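Local coordinates for gamma-hexachlorocyclohexane dehydrochlorinase (PDB 5KVB), which probably removes hydrogen chloride twice from the pesticide lindane (gamma-hexachlorocyclohexane), giving 1,3,4,6-tetrachloro-1,4-cyclohexadiene by way of gamma-pentachlorocyclohexene, at residues L23-L28 / Y120-Y124; G30-E36 / W72-F78; S41-A47 / R127-F133; H80-R86 / I98-L102. All blocks are in the same frame, centred on the assembly; numbering follows the deposited sequence.

Interaction 1: L23-L28 / Y120-Y124; sequences LYSDQL and YTSEY
Y120 OH and Q27 OE1 are joined by one water, which lies 2.8 Å from Y120 OH and donates to Q27 OE1 at 2.9 Å. Q27 OE1 also comes to the edge of the Y120 ring, near its plane, 3.7 Å from CE2. The amide plane is turned nearly perpendicular to the ring plane (81°) where it meets the edge. In one of its two conformers, L28 CD1 touches the same CE2. Y24 reaches from the helix toward the strand. Its CG lies anti to the backbone N (chi1 -175°), and its OH ends 3.4 Å from Y120 CB. In this NTF2-like fold, helix 10-33 packs across the concave sheet, and strand 113-127 offers Y120, S122 and Y124 from one side. V101 of the neighbouring strand touches both Y24 and Y120. Y124 OH sits 3.3 Å from Y24 CD1. The same hydroxyl shares a 2.8 Å hydrogen bond with S122 OG, so the buried Y124 hydroxyl has a partner in its own strand. L23 CD1 meets Y124 CD2 at 3.9 Å, the two side chains running past each other in opposite directions. Y120 also touches H80, the probable proton acceptor.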
# COMPACT_ATOMS: atom_id res chain seq x y z
N LEU A 23 -10.17 -6.48 -8.58
CA LEU A 23 -10.27 -5.78 -9.87
C LEU A 23 -9.27 -4.64 -9.96
O LEU A 23 -8.57 -4.47 -10.97
CB LEU A 23 -11.69 -5.23 -10.10
CG LEU A 23 -12.80 -6.26 -10.31
CD1 LEU A 23 -14.16 -5.57 -10.20
CD2 LEU A 23 -12.67 -6.94 -11.68
N TYR A 24 -9.22 -3.86 -8.89
CA TYR A 24 -8.39 -2.67 -8.87
C TYR A 24 -6.90 -3.02 -8.89
O TYR A 24 -6.13 -2.45 -9.67
CB TYR A 24 -8.74 -1.83 -7.65
CG TYR A 24 -8.02 -0.50 -7.57
CD1 TYR A 24 -8.49 0.62 -8.25
CD2 TYR A 24 -6.88 -0.37 -6.81
CE1 TYR A 24 -7.83 1.85 -8.15
CE2 TYR A 24 -6.22 0.83 -6.72
CZ TYR A 24 -6.69 1.93 -7.37
OH TYR A 24 -6.02 3.11 -7.26
N SER A 25 -6.47 -3.98 -8.07
CA SER A 25 -5.08 -4.41 -8.16
C SER A 25 -4.76 -5.02 -9.53
O SER A 25 -3.65 -4.81 -10.04
CB SER A 25 -4.77 -5.40 -7.04
OG SER A 25 -4.69 -4.69 -5.80
N ASP A 26 -5.72 -5.72 -10.13
CA ASP A 26 -5.53 -6.32 -11.46
C ASP A 26 -5.29 -5.23 -12.53
O ASP A 26 -4.52 -5.46 -13.47
CB ASP A 26 -6.72 -7.20 -11.86
CG ASP A 26 -6.69 -8.59 -11.23
OD1 ASP A 26 -5.64 -8.95 -10.63
OD2 ASP A 26 -7.70 -9.32 -11.33
N GLN A 27 -5.91 -4.06 -12.38
CA GLN A 27 -5.65 -2.96 -13.29
C GLN A 27 -4.18 -2.54 -13.20
O GLN A 27 -3.50 -2.42 -14.22
CB GLN A 27 -6.57 -1.76 -12.98
CG GLN A 27 -6.62 -0.68 -14.10
CD GLN A 27 -5.45 0.29 -14.11
OE1 GLN A 27 -4.73 0.42 -13.12
NE2 GLN A 27 -5.27 1.00 -15.22
N LEU A 28 -3.70 -2.33 -11.99
CA LEU A 28 -2.32 -1.88 -11.80
C LEU A 28 -1.31 -2.93 -12.27
O LEU A 28 -0.36 -2.61 -12.99
CB LEU A 28 -2.07 -1.52 -10.33
CG LEU A 28 -2.46 -0.10 -9.88
CD1 LEU A 28 -3.96 0.11 -9.92
CD2 LEU A 28 -1.92 0.21 -8.49
N TYR A 120 -6.69 7.82 -8.36
CA TYR A 120 -7.57 7.03 -9.22
C TYR A 120 -8.99 7.05 -8.66
O TYR A 120 -9.21 6.64 -7.51
CB TYR A 120 -7.09 5.57 -9.34
CG TYR A 120 -5.88 5.31 -10.21
CD1 TYR A 120 -5.02 6.33 -10.59
CD2 TYR A 120 -5.61 4.02 -10.66
CE1 TYR A 120 -3.89 6.07 -11.40
CE2 TYR A 120 -4.51 3.75 -11.47
CZ TYR A 120 -3.66 4.77 -11.82
OH TYR A 120 -2.56 4.50 -12.61
N THR A 121 -9.94 7.52 -9.47
CA THR A 121 -11.35 7.58 -9.09
C THR A 121 -12.10 6.57 -9.95
O THR A 121 -12.09 6.66 -11.19
CB THR A 121 -11.92 9.00 -9.30
OG1 THR A 121 -11.11 9.95 -8.59
CG2 THR A 121 -13.31 9.10 -8.76
N SER A 122 -12.71 5.57 -9.31
CA SER A 122 -13.24 4.41 -10.03
C SER A 122 -14.72 4.16 -9.73
O SER A 122 -15.23 4.62 -8.72
CB SER A 122 -12.40 3.17 -9.70
OG SER A 122 -12.33 2.97 -8.30
N GLU A 123 -15.39 3.43 -10.63
CA GLU A 123 -16.75 2.97 -10.41
C GLU A 123 -16.82 1.51 -10.85
O GLU A 123 -16.19 1.12 -11.84
CB GLU A 123 -17.79 3.80 -11.18
CG GLU A 123 -19.25 3.45 -10.86
CD GLU A 123 -20.24 4.04 -11.87
OE1 GLU A 123 -20.72 5.17 -11.63
OE2 GLU A 123 -20.55 3.37 -12.88
N TYR A 124 -17.60 0.73 -10.11
CA TYR A 124 -17.80 -0.70 -10.38
C TYR A 124 -19.29 -0.98 -10.40
O TYR A 124 -20.04 -0.42 -9.60
CB TYR A 124 -17.10 -1.56 -9.32
CG TYR A 124 -15.68 -1.12 -9.07
CD1 TYR A 124 -15.40 -0.11 -8.16
CD2 TYR A 124 -14.62 -1.69 -9.77
CE1 TYR A 124 -14.10 0.33 -7.95
CE2 TYR A 124 -13.31 -1.26 -9.57
CZ TYR A 124 -13.07 -0.26 -8.65
OH TYR A 124 -11.79 0.19 -8.45
O HOH W 1 -2.26 1.82 -13.51

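Interaction 2: G30-E36 / W72-F78; sequences GVDKRQE and WPRWHDF
The last turn of helix 10-33, which carries the probable active-site residue D32, meets the start of strand 75-89 at F78. W72 and R34 make most of the contact. W72 NE1 donates to V31 O at 3.0 Å, in the carbonyl plane and on a lone pair, though the bond is bent (136°). R34 leaves helical geometry with positive phi, and its extended chain runs over one face of W72. CD lies over the five-membered ring, 3.9 Å from its centroid. The guanidinium lies flat on W72, with centres 4.2 Å apart, in an off-centre cation-pi contact. R34 NH2 donates to W75 O at 3.1 Å. R34 NH1 gives a hydrogen to a water that donates in turn to W72 O. In the NTF2-like fold, this corner joins the long N-terminal helix to the chain leaving helix 59-71. One water accepts from F78 N and also lies 2.9 Å from D32 O. D32 OD1 is hydrogen-bonded to H80. In one of the two F78 conformers, this oxygen also comes to the ring edge, 3.2 Å from F78 CD1, and V31 CG1 meets the same edge.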
# COMPACT_ATOMS: atom_id res chain seq x y z
N GLY A 30 -1.82 -5.45 -14.35
CA GLY A 30 -1.94 -5.66 -15.79
C GLY A 30 -1.20 -4.60 -16.59
O GLY A 30 -0.50 -4.92 -17.55
N VAL A 31 -1.30 -3.34 -16.17
CA VAL A 31 -0.59 -2.27 -16.88
C VAL A 31 0.94 -2.35 -16.65
O VAL A 31 1.73 -2.11 -17.58
CB VAL A 31 -1.14 -0.88 -16.46
CG1 VAL A 31 -0.25 0.24 -16.98
CG2 VAL A 31 -2.56 -0.70 -16.96
N ASP A 32 1.35 -2.70 -15.44
CA ASP A 32 2.78 -2.75 -15.10
C ASP A 32 3.52 -3.94 -15.70
O ASP A 32 4.65 -3.80 -16.17
CB ASP A 32 2.98 -2.78 -13.58
CG ASP A 32 2.66 -1.46 -12.91
OD1 ASP A 32 2.62 -0.42 -13.61
OD2 ASP A 32 2.48 -1.46 -11.67
N LYS A 33 2.89 -5.11 -15.64
CA LYS A 33 3.50 -6.35 -16.10
C LYS A 33 3.20 -6.57 -17.58
O LYS A 33 3.67 -7.55 -18.18
CB LYS A 33 2.99 -7.55 -15.26
CG LYS A 33 3.68 -7.76 -13.90
CD LYS A 33 3.62 -6.55 -12.99
CE LYS A 33 4.14 -6.88 -11.59
NZ LYS A 33 4.35 -5.62 -10.81
N ARG A 34 2.41 -5.66 -18.16
CA ARG A 34 1.97 -5.75 -19.55
C ARG A 34 1.33 -7.13 -19.81
O ARG A 34 1.69 -7.83 -20.77
CB ARG A 34 3.15 -5.45 -20.50
CG ARG A 34 3.81 -4.11 -20.18
CD ARG A 34 4.72 -3.58 -21.28
NE ARG A 34 5.18 -2.24 -20.94
CZ ARG A 34 5.98 -1.49 -21.69
NH1 ARG A 34 6.42 -1.94 -22.86
NH2 ARG A 34 6.33 -0.28 -21.28
N GLN A 35 0.39 -7.50 -18.94
CA GLN A 35 -0.41 -8.71 -19.05
C GLN A 35 -1.77 -8.40 -19.66
O GLN A 35 -2.69 -7.94 -18.97
CB GLN A 35 -0.60 -9.38 -17.68
CG GLN A 35 0.69 -9.92 -17.06
CD GLN A 35 0.54 -10.34 -15.60
OE1 GLN A 35 -0.51 -10.14 -14.98
NE2 GLN A 35 1.61 -10.90 -15.04
N GLU A 36 -1.91 -8.66 -20.96
CA GLU A 36 -3.12 -8.22 -21.65
C GLU A 36 -4.35 -8.98 -21.19
O GLU A 36 -5.43 -8.40 -21.10
CB GLU A 36 -2.93 -8.35 -23.16
CG GLU A 36 -2.08 -7.21 -23.74
CD GLU A 36 -1.82 -7.37 -25.22
OE1 GLU A 36 -1.62 -8.51 -25.68
OE2 GLU A 36 -1.84 -6.34 -25.94
N TRP A 72 2.40 2.58 -23.13
CA TRP A 72 3.60 1.72 -23.13
C TRP A 72 4.72 2.22 -24.07
O TRP A 72 5.89 2.15 -23.69
CB TRP A 72 3.23 0.26 -23.47
CG TRP A 72 2.43 -0.46 -22.36
CD1 TRP A 72 2.34 -0.09 -21.05
CD2 TRP A 72 1.65 -1.66 -22.48
NE1 TRP A 72 1.54 -0.97 -20.36
CE2 TRP A 72 1.10 -1.94 -21.21
CE3 TRP A 72 1.34 -2.52 -23.55
CZ2 TRP A 72 0.28 -3.05 -20.97
CZ3 TRP A 72 0.52 -3.61 -23.31
CH2 TRP A 72 0.01 -3.87 -22.03
N PRO A 73 4.39 2.74 -25.27
CA PRO A 73 5.52 3.23 -26.08
C PRO A 73 6.28 4.40 -25.46
O PRO A 73 7.43 4.64 -25.85
CB PRO A 73 4.86 3.66 -27.39
CG PRO A 73 3.59 2.91 -27.46
CD PRO A 73 3.13 2.76 -26.03
N ARG A 74 5.66 5.13 -24.54
CA ARG A 74 6.32 6.27 -23.91
C ARG A 74 7.29 5.88 -22.81
O ARG A 74 8.09 6.71 -22.38
CB ARG A 74 5.29 7.24 -23.32
CG ARG A 74 4.42 7.98 -24.30
CD ARG A 74 3.33 8.72 -23.53
NE ARG A 74 2.51 9.59 -24.37
CZ ARG A 74 1.44 10.24 -23.93
NH1 ARG A 74 1.06 10.12 -22.67
NH2 ARG A 74 0.75 11.01 -24.76
N TRP A 75 7.21 4.64 -22.34
CA TRP A 75 8.00 4.20 -21.18
C TRP A 75 8.81 2.93 -21.44
O TRP A 75 8.33 1.97 -22.06
CB TRP A 75 7.07 3.95 -19.97
CG TRP A 75 6.24 5.12 -19.52
CD1 TRP A 75 5.03 5.50 -20.01
CD2 TRP A 75 6.55 6.04 -18.46
NE1 TRP A 75 4.56 6.60 -19.33
CE2 TRP A 75 5.48 6.96 -18.38
CE3 TRP A 75 7.62 6.18 -17.57
CZ2 TRP A 75 5.45 8.00 -17.45
CZ3 TRP A 75 7.59 7.21 -16.64
CH2 TRP A 75 6.52 8.11 -16.59
N HIS A 76 10.05 2.91 -20.96
CA HIS A 76 10.83 1.67 -20.95
C HIS A 76 10.18 0.69 -19.98
O HIS A 76 10.06 -0.51 -20.28
CB HIS A 76 12.29 1.92 -20.53
CG HIS A 76 13.08 2.70 -21.54
ND1 HIS A 76 13.31 2.26 -22.82
CD2 HIS A 76 13.73 3.89 -21.43
CE1 HIS A 76 14.05 3.14 -23.47
NE2 HIS A 76 14.32 4.14 -22.65
N ASP A 77 9.78 1.20 -18.82
CA ASP A 77 9.11 0.40 -17.80
C ASP A 77 8.64 1.33 -16.69
O ASP A 77 9.11 2.46 -16.59
CB ASP A 77 10.05 -0.66 -17.23
CG ASP A 77 11.12 -0.06 -16.36
OD1 ASP A 77 12.15 0.38 -16.91
OD2 ASP A 77 10.92 -0.02 -15.13
N PHE A 78 7.69 0.85 -15.88
CA PHE A 78 7.26 1.57 -14.69
C PHE A 78 6.61 0.62 -13.69
O PHE A 78 6.35 -0.54 -14.00
CB PHE A 78 6.29 2.70 -15.05
CG PHE A 78 5.19 2.31 -16.01
CD1 PHE A 78 4.22 1.39 -15.66
CD2 PHE A 78 5.12 2.87 -17.27
CE1 PHE A 78 3.21 1.04 -16.54
CE2 PHE A 78 4.12 2.53 -18.16
CZ PHE A 78 3.16 1.61 -17.79
O HOH W 2 7.30 -3.11 -14.10
O HOH W 3 6.61 -1.79 -17.03
O HOH W 4 7.80 0.41 -24.41

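Interaction 3: S41-A47 / R127-F133; sequences SIWWDDA and RDGVWKF
W43 and F133 form a parallel beta bridge: F133 N donates to I42 O at 2.8 Å, and W44 N to F133 O at 3.1 Å. In this NTF2-like fold the bridge adds strand 43-44 to strand 130-145, which pairs with 113-127 in a hairpin; the hairpin's type I' turn runs from R127 to V130. F133 and W43 both point to one face of the sheet. F133 CB is 3.5 Å from W43 CE3, and the two rings meet at 33° between planes. I42 lies alongside F133, pointing the same way, and its CD1 reaches F133 CE2. Y124 also meets the F133 ring.

W44 is held between two basic side chains. K132 CB makes a CH-pi contact over one face, 3.5 Å from the centroid of the five-membered ring. On the opposite face the extended R127 chain stacks its guanidinium flat on the ring (a cation-pi contact), with planes 10° apart and centres 3.9 Å apart. V130 O comes to the indole edge, near its plane. The indole NE1 is hydrogen-bonded to E125 O. K132 NZ gives a hydrogen to a water that also lies 2.8 Å from W43 O. R127 also makes a salt bridge with E125, so its charge probably faces two acids. The second is D46, whose OD1 takes both end nitrogens on its syn side, R127 NH1 at 2.9 Å and R127 NH2 at 3.2 Å.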
# COMPACT_ATOMS: atom_id res chain seq x y z
N SER A 41 -9.67 -8.47 -18.58
CA SER A 41 -10.67 -9.22 -17.83
C SER A 41 -11.54 -8.39 -16.88
O SER A 41 -12.60 -8.84 -16.46
CB SER A 41 -10.00 -10.33 -17.01
OG SER A 41 -9.19 -9.79 -15.97
N ILE A 42 -11.09 -7.18 -16.55
CA ILE A 42 -11.68 -6.41 -15.45
C ILE A 42 -12.72 -5.37 -15.86
O ILE A 42 -13.28 -4.68 -14.99
CB ILE A 42 -10.57 -5.68 -14.64
CG1 ILE A 42 -9.93 -4.58 -15.50
CG2 ILE A 42 -9.51 -6.66 -14.13
CD1 ILE A 42 -8.70 -3.90 -14.87
N TRP A 43 -13.01 -5.26 -17.17
CA TRP A 43 -13.87 -4.19 -17.71
C TRP A 43 -15.18 -4.69 -18.31
O TRP A 43 -15.17 -5.61 -19.12
CB TRP A 43 -13.15 -3.41 -18.82
CG TRP A 43 -11.77 -2.93 -18.51
CD1 TRP A 43 -10.60 -3.58 -18.79
CD2 TRP A 43 -11.41 -1.70 -17.87
NE1 TRP A 43 -9.53 -2.83 -18.36
CE2 TRP A 43 -10.00 -1.68 -17.78
CE3 TRP A 43 -12.13 -0.63 -17.35
CZ2 TRP A 43 -9.30 -0.61 -17.20
CZ3 TRP A 43 -11.44 0.43 -16.78
CH2 TRP A 43 -10.04 0.43 -16.72
N TRP A 44 -16.29 -4.03 -17.98
CA TRP A 44 -17.51 -4.22 -18.79
C TRP A 44 -17.25 -3.67 -20.19
O TRP A 44 -16.41 -2.80 -20.38
CB TRP A 44 -18.71 -3.52 -18.15
CG TRP A 44 -19.16 -4.12 -16.86
CD1 TRP A 44 -19.26 -3.49 -15.64
CD2 TRP A 44 -19.56 -5.48 -16.65
NE1 TRP A 44 -19.71 -4.38 -14.69
CE2 TRP A 44 -19.90 -5.61 -15.28
CE3 TRP A 44 -19.67 -6.60 -17.47
CZ2 TRP A 44 -20.33 -6.82 -14.72
CZ3 TRP A 44 -20.10 -7.80 -16.92
CH2 TRP A 44 -20.42 -7.90 -15.56
N ASP A 45 -17.99 -4.16 -21.18
CA ASP A 45 -17.75 -3.72 -22.55
C ASP A 45 -18.07 -2.25 -22.77
O ASP A 45 -17.53 -1.63 -23.72
CB ASP A 45 -18.54 -4.59 -23.54
CG ASP A 45 -17.94 -5.98 -23.70
OD1 ASP A 45 -16.76 -6.18 -23.35
OD2 ASP A 45 -18.65 -6.87 -24.21
N ASP A 46 -18.91 -1.67 -21.91
CA ASP A 46 -19.21 -0.24 -21.98
C ASP A 46 -18.50 0.58 -20.90
O ASP A 46 -18.82 1.75 -20.69
CB ASP A 46 -20.73 -0.01 -21.92
CG ASP A 46 -21.37 -0.59 -20.67
OD1 ASP A 46 -20.79 -1.51 -20.05
OD2 ASP A 46 -22.48 -0.12 -20.30
N ALA A 47 -17.50 -0.01 -20.24
CA ALA A 47 -16.73 0.74 -19.25
C ALA A 47 -15.90 1.84 -19.91
O ALA A 47 -15.43 1.67 -21.04
CB ALA A 47 -15.81 -0.20 -18.46
N ARG A 127 -23.41 -6.91 -12.41
CA ARG A 127 -24.38 -7.31 -13.44
C ARG A 127 -24.48 -8.82 -13.46
O ARG A 127 -23.46 -9.50 -13.57
CB ARG A 127 -23.95 -6.79 -14.81
CG ARG A 127 -23.84 -5.28 -14.88
CD ARG A 127 -23.42 -4.83 -16.27
NE ARG A 127 -23.11 -3.40 -16.32
CZ ARG A 127 -22.56 -2.78 -17.36
NH1 ARG A 127 -22.25 -3.45 -18.46
NH2 ARG A 127 -22.32 -1.47 -17.29
N ASP A 128 -25.70 -9.32 -13.35
CA ASP A 128 -25.96 -10.75 -13.17
C ASP A 128 -25.02 -11.37 -12.14
O ASP A 128 -24.44 -12.43 -12.35
CB ASP A 128 -25.86 -11.48 -14.51
CG ASP A 128 -27.08 -11.26 -15.38
OD1 ASP A 128 -28.17 -11.01 -14.83
OD2 ASP A 128 -26.95 -11.31 -16.62
N GLY A 129 -24.84 -10.66 -11.02
CA GLY A 129 -24.08 -11.18 -9.90
C GLY A 129 -22.58 -10.97 -9.90
O GLY A 129 -21.91 -11.26 -8.92
N VAL A 130 -22.04 -10.46 -11.01
CA VAL A 130 -20.59 -10.33 -11.21
C VAL A 130 -20.17 -8.86 -11.18
O VAL A 130 -20.84 -8.01 -11.78
CB VAL A 130 -20.18 -10.96 -12.56
CG1 VAL A 130 -18.70 -10.75 -12.85
CG2 VAL A 130 -20.52 -12.44 -12.57
N TRP A 131 -19.05 -8.55 -10.50
CA TRP A 131 -18.49 -7.19 -10.46
C TRP A 131 -17.42 -6.96 -11.53
O TRP A 131 -16.52 -7.79 -11.68
CB TRP A 131 -17.85 -6.89 -9.09
CG TRP A 131 -18.82 -6.78 -7.95
CD1 TRP A 131 -19.13 -7.76 -7.04
CD2 TRP A 131 -19.59 -5.63 -7.57
NE1 TRP A 131 -20.05 -7.29 -6.13
CE2 TRP A 131 -20.36 -5.99 -6.44
CE3 TRP A 131 -19.72 -4.34 -8.10
CZ2 TRP A 131 -21.22 -5.09 -5.81
CZ3 TRP A 131 -20.59 -3.45 -7.47
CH2 TRP A 131 -21.33 -3.83 -6.34
N LYS A 132 -17.49 -5.83 -12.23
CA LYS A 132 -16.39 -5.35 -13.08
C LYS A 132 -16.33 -3.82 -13.03
O LYS A 132 -17.29 -3.16 -12.57
CB LYS A 132 -16.54 -5.82 -14.55
CG LYS A 132 -16.32 -7.33 -14.75
CD LYS A 132 -16.19 -7.71 -16.23
CE LYS A 132 -16.08 -9.23 -16.39
NZ LYS A 132 -15.70 -9.63 -17.78
N PHE A 133 -15.21 -3.26 -13.48
CA PHE A 133 -15.11 -1.80 -13.68
C PHE A 133 -16.18 -1.27 -14.62
O PHE A 133 -16.40 -1.86 -15.70
CB PHE A 133 -13.78 -1.40 -14.32
CG PHE A 133 -12.63 -1.16 -13.36
CD1 PHE A 133 -12.35 0.11 -12.88
CD2 PHE A 133 -11.75 -2.19 -13.07
CE1 PHE A 133 -11.24 0.35 -12.07
CE2 PHE A 133 -10.64 -1.97 -12.25
CZ PHE A 133 -10.38 -0.70 -11.75
O HOH W 5 -13.84 -8.02 -19.39

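Interaction 4: H80-R86 / I98-L102; sequences HYGTNLR and IGDVL
Backbone bonds pair Y81 with L102, T83 with D100 and R86 with I98, all as antiparallel hydrogen-bonded pairs; G82 and V101 form a non-hydrogen-bonded pair between the first two. The shortest bond is Y81 N to L102 O, 2.7 Å. This is the hairpin of strands 75-89 and 94-107 in the NTF2-like sheet. A beta bulge shifts the register by one between T83 and R86, and N84 takes positive phi there.

Polar side chains gather at the bulge. N84 ND2 donates to D100 OD2 at 2.9 Å, nearly straight (172°), using the anti lone pair of that oxygen. T83 OG1 donates to D100 O at 3.2 Å, from above the carbonyl plane. D100 O thus accepts from both T83 N and T83 OG1. One water donates to N84 O and, weakly, to D100 OD2.

Van der Waals touches are few. V101 CG1 meets the edge of the H80 ring, 3.8 Å from CD2. Y81 CB lies 4.4 Å from L102 CB, and R86 CB 3.9 Å from I98 CG1.

D100 OD1 forms a salt bridge with K33 of the third subunit, while N84 bonds to the backbone of H80 and G82 there. The D100 carboxylate therefore probably stays ionised, and the bulge carries polar groups into the trimer interface.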
# COMPACT_ATOMS: atom_id res chain seq x y z
N HIS A 80 3.51 0.80 -10.49
CA HIS A 80 2.46 1.55 -9.79
C HIS A 80 2.15 0.90 -8.46
O HIS A 80 1.69 -0.25 -8.42
CB HIS A 80 1.16 1.60 -10.60
CG HIS A 80 1.23 2.44 -11.84
ND1 HIS A 80 1.89 2.03 -12.98
CD2 HIS A 80 0.68 3.64 -12.13
CE1 HIS A 80 1.77 2.96 -13.92
NE2 HIS A 80 1.03 3.95 -13.43
N TYR A 81 2.38 1.64 -7.39
CA TYR A 81 2.06 1.18 -6.03
C TYR A 81 0.71 1.77 -5.59
O TYR A 81 0.60 2.98 -5.37
CB TYR A 81 3.17 1.59 -5.05
CG TYR A 81 4.54 1.03 -5.39
CD1 TYR A 81 4.86 -0.29 -5.12
CD2 TYR A 81 5.53 1.84 -5.95
CE1 TYR A 81 6.12 -0.82 -5.42
CE2 TYR A 81 6.78 1.33 -6.25
CZ TYR A 81 7.07 0.01 -5.98
OH TYR A 81 8.32 -0.52 -6.26
N GLY A 82 -0.30 0.91 -5.44
CA GLY A 82 -1.63 1.37 -5.05
C GLY A 82 -1.82 1.28 -3.54
O GLY A 82 -1.52 0.25 -2.93
N THR A 83 -2.30 2.36 -2.94
CA THR A 83 -2.60 2.39 -1.50
C THR A 83 -3.93 3.10 -1.21
O THR A 83 -4.48 3.79 -2.06
CB THR A 83 -1.50 3.10 -0.69
OG1 THR A 83 -1.52 4.51 -0.99
CG2 THR A 83 -0.12 2.52 -0.99
N ASN A 84 -4.44 2.91 0.01
CA ASN A 84 -5.58 3.68 0.52
C ASN A 84 -6.87 3.51 -0.30
O ASN A 84 -7.67 4.42 -0.36
CB ASN A 84 -5.26 5.20 0.58
CG ASN A 84 -3.92 5.53 1.25
OD1 ASN A 84 -3.36 4.76 2.03
ND2 ASN A 84 -3.42 6.73 0.96
N LEU A 85 -7.05 2.36 -0.94
CA LEU A 85 -8.29 2.14 -1.70
C LEU A 85 -9.49 2.14 -0.78
O LEU A 85 -9.58 1.33 0.14
CB LEU A 85 -8.25 0.84 -2.49
CG LEU A 85 -9.49 0.60 -3.35
CD1 LEU A 85 -9.59 1.62 -4.49
CD2 LEU A 85 -9.49 -0.82 -3.89
N ARG A 86 -10.41 3.07 -1.02
CA ARG A 86 -11.56 3.27 -0.16
C ARG A 86 -12.84 3.16 -1.00
O ARG A 86 -13.01 3.89 -1.99
CB ARG A 86 -11.46 4.64 0.52
CG ARG A 86 -12.61 5.01 1.43
CD ARG A 86 -12.75 4.08 2.61
NE ARG A 86 -13.54 4.68 3.69
CZ ARG A 86 -14.84 4.48 3.88
NH1 ARG A 86 -15.53 3.69 3.07
NH2 ARG A 86 -15.45 5.07 4.90
N ILE A 98 -11.94 5.35 -4.47
CA ILE A 98 -10.86 6.33 -4.59
C ILE A 98 -9.58 5.64 -4.09
O ILE A 98 -9.63 4.87 -3.13
CB ILE A 98 -11.13 7.63 -3.79
CG1 ILE A 98 -11.32 7.35 -2.29
CG2 ILE A 98 -12.35 8.38 -4.38
CD1 ILE A 98 -11.54 8.59 -1.43
N GLY A 99 -8.46 5.92 -4.74
CA GLY A 99 -7.20 5.29 -4.40
C GLY A 99 -6.04 6.21 -4.70
O GLY A 99 -6.11 7.03 -5.63
N ASP A 100 -4.97 6.08 -3.92
CA ASP A 100 -3.77 6.90 -4.10
C ASP A 100 -2.67 6.04 -4.66
O ASP A 100 -2.33 5.00 -4.08
CB ASP A 100 -3.36 7.54 -2.78
CG ASP A 100 -4.44 8.44 -2.22
OD1 ASP A 100 -4.94 9.28 -2.99
OD2 ASP A 100 -4.83 8.28 -1.05
N VAL A 101 -2.11 6.46 -5.79
CA VAL A 101 -1.13 5.64 -6.50
C VAL A 101 0.20 6.36 -6.64
O VAL A 101 0.25 7.54 -7.04
CB VAL A 101 -1.67 5.24 -7.91
CG1 VAL A 101 -0.66 4.37 -8.67
CG2 VAL A 101 -3.03 4.54 -7.78
N LEU A 102 1.28 5.66 -6.29
CA LEU A 102 2.65 6.17 -6.46
C LEU A 102 3.28 5.42 -7.62
O LEU A 102 3.36 4.19 -7.60
CB LEU A 102 3.47 6.00 -5.17
CG LEU A 102 4.96 6.36 -5.26
CD1 LEU A 102 5.15 7.85 -5.58
CD2 LEU A 102 5.65 5.97 -3.95
O HOH W 6 -7.45 7.10 -1.48

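Interactions 1, 2 and 4 meet at the probable catalytic pair. D32 OD1 of interaction 2 lies 2.6 Å from H80 ND1 of interaction 4, a probable hydrogen bond. Y120 OH of interaction 1 comes within 3.4 Å of H80 CD2. Strands 94-107 and 113-127 are neighbours in the sheet, so interactions 1 and 4 also share a probable backbone bond, Y120 N to G99 O at 2.9 Å. Interaction 3 lies farther off. The F133 side chain is about 12 Å from that of H80, but F133 CE1 packs 3.6 Å from Y124 CE2 of interaction 1. Helix 10-33 runs through interactions 1 and 2, whose centres are 16 Å apart.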